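ABC transporter, substrate-binding protein (Clostridium perfringens, PDB 4EDP) probably captures a solute outside the membrane and delivers it to an ABC transporter for uptake into the cell. Local coordinates at residues A[92-97]-A[330-335]; A[118-123]-A[133-138]; A[175-180]-A[261-266]. All coordinates share one frame; numbering follows the deposited sequence.

Contact 1: A[92-97]-A[330-335]. With ACT (acetate ion), chain G.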
loop_
_atom_site.group_PDB
_atom_site.type_symbol
_atom_site.label_atom_id
_atom_site.label_comp_id
_atom_site.label_asym_id
_atom_site.label_seq_id
_atom_site.Cartn_x
_atom_site.Cartn_y
_atom_site.Cartn_z
ATOM N N LEU A 92 -4.117 0.591 -9.783
ATOM C CA LEU A 92 -3.130 1.552 -9.278
ATOM C C LEU A 92 -3.028 1.493 -7.765
ATOM O O LEU A 92 -3.944 1.026 -7.075
ATOM C CB LEU A 92 -3.522 3.009 -9.621
ATOM C CG LEU A 92 -3.542 3.485 -11.087
ATOM C CD1 LEU A 92 -4.313 4.807 -11.242
ATOM C CD2 LEU A 92 -2.113 3.590 -11.601
ATOM N N ALA A 93 -1.894 1.955 -7.252
ATOM C CA ALA A 93 -1.746 2.154 -5.824
ATOM C C ALA A 93 -2.764 3.265 -5.509
ATOM O O ALA A 93 -2.997 4.160 -6.331
ATOM C CB ALA A 93 -0.329 2.600 -5.475
ATOM N N GLU A 94 -3.384 3.217 -4.337
ATOM C CA GLU A 94 -4.414 4.206 -3.999
ATOM C C GLU A 94 -3.956 5.669 -4.183
ATOM O O GLU A 94 -4.742 6.511 -4.646
ATOM C CB GLU A 94 -4.921 3.991 -2.562
ATOM C CG GLU A 94 -6.103 4.887 -2.257
ATOM C CD GLU A 94 -6.582 4.847 -0.827
ATOM O OE1 GLU A 94 -5.910 4.232 0.030
ATOM O OE2 GLU A 94 -7.635 5.475 -0.571
ATOM N N SER A 95 -2.705 5.978 -3.824
ATOM C CA SER A 95 -2.190 7.360 -3.943
ATOM C C SER A 95 -2.316 7.871 -5.374
ATOM O O SER A 95 -2.647 9.036 -5.589
ATOM C CB SER A 95 -0.735 7.476 -3.486
ATOM O OG SER A 95 0.129 6.752 -4.337
ATOM N N PHE A 96 -2.047 7.000 -6.339
ATOM C CA PHE A 96 -2.158 7.341 -7.751
ATOM C C PHE A 96 -3.610 7.287 -8.199
ATOM O O PHE A 96 -4.044 8.132 -8.986
ATOM C CB PHE A 96 -1.310 6.396 -8.617
ATOM C CG PHE A 96 0.163 6.619 -8.478
ATOM C CD1 PHE A 96 0.813 7.537 -9.288
ATOM C CD2 PHE A 96 0.904 5.924 -7.546
ATOM C CE1 PHE A 96 2.174 7.756 -9.166
ATOM C CE2 PHE A 96 2.253 6.147 -7.420
ATOM C CZ PHE A 96 2.890 7.062 -8.232
ATOM N N ALA A 97 -4.374 6.320 -7.691
ATOM C CA ALA A 97 -5.782 6.230 -8.065
ATOM C C ALA A 97 -6.499 7.530 -7.712
ATOM O O ALA A 97 -7.313 8.015 -8.497
ATOM C CB ALA A 97 -6.473 5.035 -7.409
ATOM N N ILE A 330 -4.924 5.935 5.600
ATOM C CA ILE A 330 -4.588 7.306 5.213
ATOM C C ILE A 330 -5.600 7.887 4.234
ATOM O O ILE A 330 -6.074 7.190 3.349
ATOM C CB ILE A 330 -3.179 7.355 4.622
ATOM C CG1 ILE A 330 -2.157 7.023 5.730
ATOM C CG2 ILE A 330 -2.862 8.729 4.040
ATOM C CD1 ILE A 330 -0.748 7.000 5.248
ATOM N N ASP A 331 -5.954 9.159 4.420
ATOM C CA ASP A 331 -6.868 9.837 3.504
ATOM C C ASP A 331 -6.033 10.466 2.401
ATOM O O ASP A 331 -5.448 11.545 2.590
ATOM C CB ASP A 331 -7.651 10.921 4.252
ATOM C CG ASP A 331 -8.563 11.738 3.344
ATOM O OD1 ASP A 331 -8.512 11.588 2.102
ATOM O OD2 ASP A 331 -9.333 12.566 3.887
ATOM N N PHE A 332 -5.946 9.790 1.259
ATOM C CA PHE A 332 -5.135 10.316 0.155
ATOM C C PHE A 332 -5.697 11.539 -0.562
ATOM O O PHE A 332 -4.961 12.261 -1.246
ATOM C CB PHE A 332 -4.699 9.206 -0.787
ATOM C CG PHE A 332 -3.561 8.440 -0.253
ATOM C CD1 PHE A 332 -2.273 8.940 -0.367
ATOM C CD2 PHE A 332 -3.759 7.255 0.420
ATOM C CE1 PHE A 332 -1.213 8.251 0.148
ATOM C CE2 PHE A 332 -2.712 6.573 0.937
ATOM C CZ PHE A 332 -1.431 7.068 0.809
ATOM N N LYS A 333 -6.987 11.799 -0.401
ATOM C CA LYS A 333 -7.546 13.003 -0.968
ATOM C C LYS A 333 -6.853 14.164 -0.240
ATOM O O LYS A 333 -6.376 15.127 -0.863
ATOM C CB LYS A 333 -9.060 13.075 -0.778
ATOM C CG LYS A 333 -9.688 14.261 -1.501
ATOM C CD LYS A 333 -11.207 14.282 -1.454
ATOM C CE LYS A 333 -11.713 15.476 -2.259
ATOM N NZ LYS A 333 -13.194 15.533 -2.395
ATOM N N PHE A 334 -6.784 14.069 1.085
ATOM C CA PHE A 334 -6.130 15.108 1.867
ATOM C C PHE A 334 -4.614 15.132 1.666
ATOM O O PHE A 334 -4.045 16.182 1.376
ATOM C CB PHE A 334 -6.430 15.001 3.365
ATOM C CG PHE A 334 -5.678 16.015 4.180
ATOM C CD1 PHE A 334 -6.126 17.317 4.260
ATOM C CD2 PHE A 334 -4.470 15.685 4.774
ATOM C CE1 PHE A 334 -5.397 18.272 4.970
ATOM C CE2 PHE A 334 -3.737 16.631 5.479
ATOM C CZ PHE A 334 -4.197 17.913 5.578
ATOM N N VAL A 335 -3.972 13.978 1.786
ATOM C CA VAL A 335 -2.519 13.888 1.676
ATOM C C VAL A 335 -2.008 14.385 0.323
ATOM O O VAL A 335 -1.036 15.144 0.263
ATOM C CB VAL A 335 -2.011 12.467 2.022
ATOM C CG1 VAL A 335 -0.552 12.276 1.587
ATOM C CG2 VAL A 335 -2.186 12.190 3.555
HETATM C C ACT G . -5.589 11.175 7.479
HETATM O O ACT G . -4.898 10.596 6.648
HETATM O OXT ACT G . -6.777 10.781 7.568
HETATM C CH3 ACT G . -5.001 12.239 8.357
HETATM O O HOH W 1 -6.415 4.573 2.498
HETATM O O HOH W 2 -7.653 7.516 0.951
#
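With CG anti to the backbone N (chi1 -173°) and the chain extended beyond it, Glu94 brings its carboxylate obliquely up to the Phe332 ring at the start of helix 332-350, the carboxylate and ring planes 59° apart, with Glu94 OE1 3.7 Å from Phe332 CD2. In this bilobal fold of a solute-binding protein, the contact joins the first turns of two helices, probably close to where the lobes meet. Phe332 heads toward helix 94-103: the CA of Ser95 sits above one face of its ring, offset toward the rim, and the Ser95 CB approaches CE1 at 3.7 Å. Serine suits this place because it presents only a small methylene to the ring. CG2 of Ile330 covers the opposite face, and Ile330 itself packs on helix 178-189.

No direct hydrogen bond crosses the contact, and water makes the polar link. One water donates to Glu94 OE1 and to Ile330 O; a second donates to Glu94 OE2 and to the same carbonyl. A glutamate suits the place: its extended chain carries two carboxylate oxygens to the waters, one for each. Asp331 is the N-cap of helix 332-350; Phe334 N meets its OD1 from above the carboxylate plane, while OD2 forms a salt bridge with Lys194. Asp331 N donates straight to an acetate ion, probably from the crystallisation liquor. The second water also accepts from Phe332 N, 2.9 Å from the water oxygen.

Contact 2: A[118-123]-A[133-138]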
loop_
_atom_site.group_PDB
_atom_site.type_symbol
_atom_site.label_atom_id
_atom_site.label_comp_id
_atom_site.label_asym_id
_atom_site.label_seq_id
_atom_site.Cartn_x
_atom_site.Cartn_y
_atom_site.Cartn_z
ATOM N N SER A 118 -19.368 -6.337 -0.187
ATOM C CA SER A 118 -19.940 -6.540 1.154
ATOM C C SER A 118 -19.022 -7.394 2.020
ATOM O O SER A 118 -19.110 -7.355 3.254
ATOM C CB SER A 118 -21.330 -7.191 1.100
ATOM O OG SER A 118 -21.275 -8.573 0.723
ATOM N N GLU A 119 -18.133 -8.146 1.383
ATOM C CA GLU A 119 -17.232 -9.039 2.107
ATOM C C GLU A 119 -15.882 -8.409 2.475
ATOM O O GLU A 119 -15.059 -9.042 3.124
ATOM C CB GLU A 119 -17.054 -10.336 1.295
ATOM C CG GLU A 119 -18.360 -11.101 1.147
ATOM C CD GLU A 119 -18.284 -12.337 0.257
ATOM O OE1 GLU A 119 -17.195 -12.754 -0.196
ATOM O OE2 GLU A 119 -19.360 -12.895 -0.002
ATOM N N MET A 120 -15.671 -7.152 2.105
ATOM C CA MET A 120 -14.427 -6.460 2.406
ATOM C C MET A 120 -14.306 -6.220 3.905
ATOM O O MET A 120 -15.321 -6.054 4.597
ATOM C CB MET A 120 -14.363 -5.132 1.634
ATOM C CG MET A 120 -14.157 -5.350 0.109
ATOM S SD MET A 120 -14.387 -3.900 -0.947
ATOM C CE MET A 120 -12.933 -2.919 -0.515
ATOM N N ASN A 121 -13.080 -6.228 4.420
ATOM C CA ASN A 121 -12.884 -5.973 5.843
ATOM C C ASN A 121 -13.185 -4.487 6.083
ATOM O O ASN A 121 -13.193 -3.706 5.139
ATOM C CB ASN A 121 -11.499 -6.428 6.320
ATOM C CG ASN A 121 -10.364 -5.675 5.677
ATOM O OD1 ASN A 121 -10.298 -4.444 5.740
ATOM N ND2 ASN A 121 -9.396 -6.422 5.137
ATOM N N GLU A 122 -13.453 -4.116 7.333
ATOM C CA GLU A 122 -13.838 -2.749 7.660
ATOM C C GLU A 122 -12.835 -1.689 7.211
ATOM O O GLU A 122 -13.240 -0.612 6.780
ATOM C CB GLU A 122 -14.068 -2.608 9.158
ATOM C CG GLU A 122 -14.584 -1.230 9.529
ATOM C CD GLU A 122 -14.647 -0.993 11.011
ATOM O OE1 GLU A 122 -14.700 -1.981 11.762
ATOM O OE2 GLU A 122 -14.653 0.198 11.419
ATOM N N LYS A 123 -11.536 -1.964 7.316
ATOM C CA LYS A 123 -10.545 -0.984 6.865
ATOM C C LYS A 123 -10.590 -0.759 5.343
ATOM O O LYS A 123 -10.554 0.390 4.874
ATOM C CB LYS A 123 -9.130 -1.375 7.294
ATOM C CG LYS A 123 -8.967 -1.576 8.766
ATOM C CD LYS A 123 -9.306 -0.370 9.573
ATOM C CE LYS A 123 -9.223 -0.713 11.047
ATOM N NZ LYS A 123 -9.645 0.418 11.877
ATOM N N GLY A 133 -13.028 3.413 -7.158
ATOM C CA GLY A 133 -12.542 2.056 -7.175
ATOM C C GLY A 133 -12.211 1.465 -5.827
ATOM O O GLY A 133 -11.590 2.115 -5.009
ATOM N N PRO A 134 -12.601 0.207 -5.600
ATOM C CA PRO A 134 -12.319 -0.395 -4.296
ATOM C C PRO A 134 -10.922 -0.988 -4.185
ATOM O O PRO A 134 -10.294 -1.325 -5.210
ATOM C CB PRO A 134 -13.330 -1.548 -4.229
ATOM C CG PRO A 134 -13.495 -1.973 -5.648
ATOM C CD PRO A 134 -13.336 -0.711 -6.483
ATOM N N ALA A 135 -10.429 -1.101 -2.955
ATOM C CA ALA A 135 -9.169 -1.814 -2.727
ATOM C C ALA A 135 -9.411 -3.281 -3.037
ATOM O O ALA A 135 -10.437 -3.807 -2.648
ATOM C CB ALA A 135 -8.735 -1.718 -1.270
ATOM N N TYR A 136 -8.462 -3.938 -3.707
ATOM C CA TYR A 136 -8.548 -5.384 -3.954
ATOM C C TYR A 136 -7.444 -6.116 -3.148
ATOM O O TYR A 136 -7.433 -7.355 -3.068
ATOM C CB TYR A 136 -8.422 -5.740 -5.459
ATOM C CG TYR A 136 -7.064 -5.428 -6.014
ATOM C CD1 TYR A 136 -6.753 -4.147 -6.452
ATOM C CD2 TYR A 136 -6.056 -6.388 -6.025
ATOM C CE1 TYR A 136 -5.492 -3.836 -6.912
ATOM C CE2 TYR A 136 -4.792 -6.089 -6.501
ATOM C CZ TYR A 136 -4.516 -4.814 -6.939
ATOM O OH TYR A 136 -3.249 -4.499 -7.390
ATOM N N THR A 137 -6.482 -5.362 -2.610
ATOM C CA THR A 137 -5.422 -5.918 -1.793
ATOM C C THR A 137 -4.943 -4.821 -0.859
ATOM O O THR A 137 -5.244 -3.623 -1.066
ATOM C CB THR A 137 -4.234 -6.454 -2.637
ATOM O OG1 THR A 137 -3.357 -7.233 -1.821
ATOM C CG2 THR A 137 -3.435 -5.282 -3.280
ATOM N N LEU A 138 -4.187 -5.220 0.155
ATOM C CA LEU A 138 -3.636 -4.293 1.135
ATOM C C LEU A 138 -2.245 -4.740 1.542
ATOM O O LEU A 138 -1.853 -5.879 1.295
ATOM C CB LEU A 138 -4.554 -4.204 2.369
ATOM C CG LEU A 138 -4.735 -5.467 3.227
ATOM C CD1 LEU A 138 -3.535 -5.727 4.160
ATOM C CD2 LEU A 138 -6.000 -5.349 4.091
#
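The methyl end of Met120 reaches across to the chain at Pro134 and Ala135, its CE lying 4.0 Å from Pro134 CB. The methionine and proline side chains meet at about a right angle, SD also standing beside Pro134 CB. The thioether chain bends at its last torsion (chi3 71°), which turns the methyl onto the alanine backbone. Methionine fits here because it is long and pliant enough to follow an uneven apolar surface, whereas the compact Pro134 and Ala135 offer a low surface that the long side chain reaches across to. Ala135 O is buried by this packing and has no hydrogen-bond partner in the model, so Met120 CE, 3.4 Å from Ala135 O, stands against an unsatisfied carbonyl.

The second point of touch is made by Asn121 and Leu138, whose side chains run at a slant to one another, with Asn121 ND2 3.7 Å from Leu138 CD2. The amide nitrogen thus meets a methyl group, and the polar work of the side chain lies elsewhere: OD1 accepts a hydrogen bond from Ala124 N, just beyond the segment, which ties the side chain to its own loop.

Further out, backbone bonds join Glu119 to Lys306 and Asn121 to Val304. Ala135 N is held by Thr127 OG1, and Tyr136, where the chain turns a corner, pairs through its backbone with Asn265 and sets its ring edge-to-face with that of Tyr91. The contact closes a loop-helix-strand excursion that returns the chain to the mixed sheet of the solute-binding protein fold: helix 125-130 connects the two segments and lends Thr127 and Val128 to pack on Met120, while strand 135-145 runs antiparallel beside strand 262-269.

Contact 3: A[175-180]-A[261-266]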
loop_
_atom_site.group_PDB
_atom_site.type_symbol
_atom_site.label_atom_id
_atom_site.label_comp_id
_atom_site.label_asym_id
_atom_site.label_seq_id
_atom_site.Cartn_x
_atom_site.Cartn_y
_atom_site.Cartn_z
ATOM N N THR A 175 8.109 7.298 -1.287
ATOM C CA THR A 175 7.797 5.868 -1.329
ATOM C C THR A 175 6.386 5.637 -0.828
ATOM O O THR A 175 5.757 6.535 -0.261
ATOM C CB THR A 175 8.732 5.050 -0.415
ATOM O OG1 THR A 175 8.469 5.384 0.954
ATOM C CG2 THR A 175 10.219 5.305 -0.761
ATOM N N THR A 176 5.896 4.424 -1.021
ATOM C CA THR A 176 4.542 4.078 -0.586
ATOM C C THR A 176 4.224 4.476 0.835
ATOM O O THR A 176 3.147 5.014 1.110
ATOM C CB THR A 176 4.327 2.571 -0.712
ATOM O OG1 THR A 176 4.558 2.203 -2.069
ATOM C CG2 THR A 176 2.898 2.182 -0.285
ATOM N N ASN A 177 5.175 4.251 1.729
ATOM C CA ASN A 177 4.990 4.516 3.154
ATOM C C ASN A 177 5.494 5.827 3.690
ATOM O O ASN A 177 5.530 6.038 4.901
ATOM C CB ASN A 177 5.522 3.314 3.926
ATOM C CG ASN A 177 4.694 2.087 3.640
ATOM O OD1 ASN A 177 3.493 2.096 3.881
ATOM N ND2 ASN A 177 5.301 1.065 3.057
ATOM N N GLY A 178 5.814 6.752 2.786
ATOM C CA GLY A 178 6.249 8.088 3.202
ATOM C C GLY A 178 5.169 8.819 3.985
ATOM O O GLY A 178 5.429 9.343 5.065
ATOM N N PRO A 179 3.940 8.862 3.450
ATOM C CA PRO A 179 2.851 9.521 4.176
ATOM C C PRO A 179 2.627 8.922 5.556
ATOM O O PRO A 179 2.409 9.651 6.520
ATOM C CB PRO A 179 1.648 9.307 3.258
ATOM C CG PRO A 179 2.260 9.336 1.887
ATOM C CD PRO A 179 3.584 8.628 2.035
ATOM N N ALA A 180 2.688 7.595 5.659
ATOM C CA ALA A 180 2.539 6.936 6.944
ATOM C C ALA A 180 3.597 7.425 7.935
ATOM O O ALA A 180 3.291 7.644 9.103
ATOM C CB ALA A 180 2.622 5.390 6.786
ATOM N N TYR A 261 -0.151 0.994 9.949
ATOM C CA TYR A 261 -0.741 1.768 8.865
ATOM C C TYR A 261 -0.840 0.880 7.636
ATOM O O TYR A 261 0.096 0.147 7.301
ATOM C CB TYR A 261 0.104 3.003 8.518
ATOM C CG TYR A 261 -0.031 4.107 9.532
ATOM C CD1 TYR A 261 0.650 4.055 10.738
ATOM C CD2 TYR A 261 -0.835 5.210 9.275
ATOM C CE1 TYR A 261 0.514 5.064 11.679
ATOM C CE2 TYR A 261 -0.977 6.230 10.211
ATOM C CZ TYR A 261 -0.298 6.153 11.398
ATOM O OH TYR A 261 -0.417 7.141 12.336
ATOM N N LEU A 262 -2.004 0.909 6.994
ATOM C CA LEU A 262 -2.219 0.140 5.792
ATOM C C LEU A 262 -2.109 1.003 4.554
ATOM O O LEU A 262 -2.254 2.232 4.617
ATOM C CB LEU A 262 -3.643 -0.430 5.774
ATOM C CG LEU A 262 -4.095 -1.233 6.987
ATOM C CD1 LEU A 262 -5.548 -1.713 6.804
ATOM C CD2 LEU A 262 -3.134 -2.375 7.242
ATOM N N ASN A 263 -1.810 0.354 3.435
ATOM C CA ASN A 263 -1.887 0.998 2.123
ATOM C C ASN A 263 -2.629 -0.013 1.230
ATOM O O ASN A 263 -2.608 -1.219 1.505
ATOM C CB ASN A 263 -0.557 1.468 1.555
ATOM C CG ASN A 263 0.402 0.357 1.283
ATOM O OD1 ASN A 263 0.363 -0.278 0.219
ATOM N ND2 ASN A 263 1.339 0.159 2.209
ATOM N N PHE A 264 -3.318 0.495 0.218
ATOM C CA PHE A 264 -4.121 -0.335 -0.684
ATOM C C PHE A 264 -3.781 -0.119 -2.148
ATOM O O PHE A 264 -3.270 0.937 -2.519
ATOM C CB PHE A 264 -5.606 0.083 -0.564
ATOM C CG PHE A 264 -6.170 0.027 0.849
ATOM C CD1 PHE A 264 -6.422 -1.183 1.459
ATOM C CD2 PHE A 264 -6.465 1.178 1.539
ATOM C CE1 PHE A 264 -6.930 -1.254 2.751
ATOM C CE2 PHE A 264 -6.979 1.108 2.830
ATOM C CZ PHE A 264 -7.194 -0.107 3.436
ATOM N N ASN A 265 -4.092 -1.121 -2.973
ATOM C CA ASN A 265 -4.064 -0.981 -4.416
ATOM C C ASN A 265 -5.545 -1.127 -4.760
ATOM O O ASN A 265 -6.250 -1.938 -4.158
ATOM C CB ASN A 265 -3.223 -2.040 -5.128
ATOM C CG ASN A 265 -1.746 -1.914 -4.804
ATOM O OD1 ASN A 265 -1.268 -0.834 -4.434
ATOM N ND2 ASN A 265 -1.017 -2.999 -4.971
ATOM N N THR A 266 -6.020 -0.356 -5.728
ATOM C CA THR A 266 -7.421 -0.366 -6.084
ATOM C C THR A 266 -7.651 -0.596 -7.567
ATOM O O THR A 266 -6.725 -0.501 -8.364
ATOM C CB THR A 266 -8.065 1.005 -5.742
ATOM O OG1 THR A 266 -7.541 2.025 -6.600
ATOM C CG2 THR A 266 -7.842 1.388 -4.270
HETATM O O HOH W 3 1.247 1.421 4.979
#
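The side chains of Thr176 and Asn263 meet at about a right angle, the methyl CG2 of the threonine set against the amide of the asparagine, 3.5 Å from its CG. This use of the methyl follows from the threonine torsion (chi1 -58°), which puts CG2 anti to the backbone N and leaves OG1 beside that nitrogen. Threonine suits the position because its branched CB carries both a methyl, turned to Asn263, and a hydroxyl.

Asn177 also crosses Asn263 nearly perpendicularly, with the two amide planes 59° apart and Asn177 OD1 3.3 Å from Asn263 ND2. A water joins the pair more clearly: it donates to Asn177 OD1 at 2.6 Å, accepts from Asn263 ND2 at 3.0 Å, and donates weakly to Tyr261 O. Asparagine serves well on both sides, having a donor and an acceptor on one short stem. The other end of the Asn263 amide, OD1, accepts from Asn139 ND2, which fixes how the group is turned.

Farther along, Ala180 presses its CB against Tyr261 CB at 3.9 Å and approaches the ring obliquely; its small side chain permits helix 178-189 to lie close to Tyr261. Tyr261 OH is hydrogen-bonded to Glu187 OE2 on that same helix. A helix start lying against an antiparallel strand that neighbours both strand 89-93 and strand 135-145 is consistent with the interlobe region of a type II periplasmic binding protein fold.

Contacts 2 and 3 are mostly buried, although Thr176 brings an exposed edge to contact 3, while contact 1 is only partly buried. Strand 262-269 is common ground: it carries one segment of contact 3, runs antiparallel to strand 89-93, which leads into contact 1, and also to strand 135-145 of contact 2. Contacts 1 and 3 are joined by probable backbone hydrogen bonds, Leu92 O to Thr266 N and Glu94 N to Phe264 O; Tyr136 N to Asn265 O does likewise for contacts 2 and 3. Chemistry follows place: contact 2 rests mainly on apolar packing, whereas contacts 1 and 3 bridge their polar groups through water.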